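Local coordinates for protein CPn_0803/CP_1068/CPj0803/CpB0832 (Chlamydophila pneumoniae, PDB 3Q9D), which is of unknown function but may be associated with the needle tip of the chlamydial type III secretion system, at residues Val193-Lys196 against Asn197-Ile201. Numbering follows the deposited sequence.
Sequences VGEK and NLQEI
Glu195 and Gln199 lie one turn apart on the short helix 192-200 and are bonded twice. Gln199 N donates to Glu195 O at 2.9 Å, and the side-chain amide adds a longer bond, Gln199 NE2 to Glu195 OE2 at 3.2 Å. This second bond is fairly straight, with 158° at the hydrogen. Its acceptor lies close to the amide plane of Gln199, but the donor meets OE2 from above the carboxylate plane. The two flat groups are turned 40° against each other. Glu195 reaches its partner because CG is anti to the backbone N (chi1 -151°) and the chain then bends at chi2. Gln199 NE2 also makes a weak bond to Leu219 O of the second subunit. Both ends of the Asn197 amide are used by that subunit: OD1 accepts from its Cys151 N and ND2 donates to its Glu149 O.

Three more i to i+4 backbone bonds run along the helix. Asn197 N binds Val193 O at 3.0 Å. Leu198 N binds Gly194 O, and Glu200 N binds Lys196 O.

The remaining contacts are van der Waals contacts of carbon on oxygen. Val193 and Asn197 run alongside each other on one flank of the helix, with Val193 CG1 4.1 Å from Asn197 OD1. Leu198 CG sits 3.4 Å from Gly194 O. Leu198 also packs on Val171 of the second subunit and on Gln189 of helix 171-190.

The chemistry implies about two turns of helix held by four i to i+4 main-chain bonds and one side-chain hydrogen bond; the two bonds to the second subunit hold the Asn197 amide in its orientation.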
loop_
_atom_site.group_PDB
_atom_site.type_symbol
_atom_site.label_atom_id
_atom_site.label_comp_id
_atom_site.label_asym_id
_atom_site.label_seq_id
_atom_site.Cartn_x
_atom_site.Cartn_y
_atom_site.Cartn_z
ATOM N N VAL A 193 -21.269 28.997 -5.101
ATOM C CA VAL A 193 -21.670 27.636 -4.756
ATOM C C VAL A 193 -21.351 27.342 -3.293
ATOM O O VAL A 193 -22.222 26.936 -2.523
ATOM C CB VAL A 193 -20.965 26.597 -5.647
ATOM C CG1 VAL A 193 -21.398 25.190 -5.262
ATOM C CG2 VAL A 193 -21.258 26.870 -7.114
ATOM N N GLY A 194 -20.094 27.555 -2.922
ATOM C CA GLY A 194 -19.632 27.359 -1.557
ATOM C C GLY A 194 -20.485 28.110 -0.547
ATOM O O GLY A 194 -20.781 27.595 0.528
ATOM N N GLU A 195 -20.894 29.323 -0.898
ATOM C CA GLU A 195 -21.711 30.148 -0.010
ATOM C C GLU A 195 -23.058 29.476 0.273
ATOM O O GLU A 195 -23.547 29.494 1.410
ATOM C CB GLU A 195 -21.917 31.544 -0.619
ATOM C CG GLU A 195 -22.114 32.665 0.400
ATOM C CD GLU A 195 -23.567 32.854 0.794
ATOM O OE1 GLU A 195 -24.443 32.250 0.136
ATOM O OE2 GLU A 195 -23.832 33.604 1.759
ATOM N N LYS A 196 -23.647 28.880 -0.763
ATOM C CA LYS A 196 -24.950 28.228 -0.638
ATOM C C LYS A 196 -24.809 26.953 0.166
ATOM O O LYS A 196 -25.679 26.625 0.972
ATOM C CB LYS A 196 -25.533 27.893 -2.009
ATOM C CG LYS A 196 -25.847 29.098 -2.867
ATOM C CD LYS A 196 -27.197 29.694 -2.525
ATOM C CE LYS A 196 -27.467 30.929 -3.380
ATOM N NZ LYS A 196 -27.199 30.670 -4.829
ATOM N N ASN A 197 -23.716 26.225 -0.073
ATOM C CA ASN A 197 -23.407 25.028 0.708
ATOM C C ASN A 197 -23.290 25.376 2.186
ATOM O O ASN A 197 -23.768 24.649 3.031
ATOM C CB ASN A 197 -22.070 24.406 0.283
ATOM C CG ASN A 197 -22.113 23.747 -1.092
ATOM O OD1 ASN A 197 -21.074 23.333 -1.609
ATOM N ND2 ASN A 197 -23.295 23.650 -1.688
ATOM N N LEU A 198 -22.602 26.473 2.496
ATOM C CA LEU A 198 -22.411 26.872 3.888
ATOM C C LEU A 198 -23.712 27.351 4.534
ATOM O O LEU A 198 -23.944 27.114 5.731
ATOM C CB LEU A 198 -21.363 27.974 3.991
ATOM C CG LEU A 198 -19.899 27.534 3.834
ATOM C CD1 LEU A 198 -19.041 28.733 3.444
ATOM C CD2 LEU A 198 -19.415 26.903 5.137
ATOM N N GLN A 199 -24.552 28.032 3.763
ATOM C CA GLN A 199 -25.819 28.501 4.318
ATOM C C GLN A 199 -26.681 27.312 4.720
ATOM O O GLN A 199 -27.465 27.406 5.655
ATOM C CB GLN A 199 -26.571 29.411 3.345
ATOM C CG GLN A 199 -25.958 30.803 3.182
ATOM C CD GLN A 199 -25.961 31.619 4.474
ATOM O OE1 GLN A 199 -26.734 31.348 5.398
ATOM N NE2 GLN A 199 -25.092 32.627 4.539
ATOM N N GLU A 200 -26.519 26.192 4.016
ATOM C CA GLU A 200 -27.261 24.965 4.325
ATOM C C GLU A 200 -26.937 24.389 5.704
ATOM O O GLU A 200 -27.784 23.752 6.335
ATOM C CB GLU A 200 -27.029 23.900 3.247
ATOM C CG GLU A 200 -28.144 23.804 2.215
ATOM C CD GLU A 200 -27.662 24.050 0.791
ATOM O OE1 GLU A 200 -26.500 23.696 0.478
ATOM O OE2 GLU A 200 -28.450 24.604 -0.012
ATOM N N ILE A 201 -25.718 24.608 6.181
ATOM C CA ILE A 201 -25.324 24.078 7.481
ATOM C C ILE A 201 -25.023 25.207 8.450
ATOM O O ILE A 201 -24.178 25.070 9.341
ATOM C CB ILE A 201 -24.097 23.136 7.374
ATOM C CG1 ILE A 201 -22.909 23.853 6.737
ATOM C CG2 ILE A 201 -24.443 21.925 6.548
ATOM C CD1 ILE A 201 -21.588 23.084 6.870
#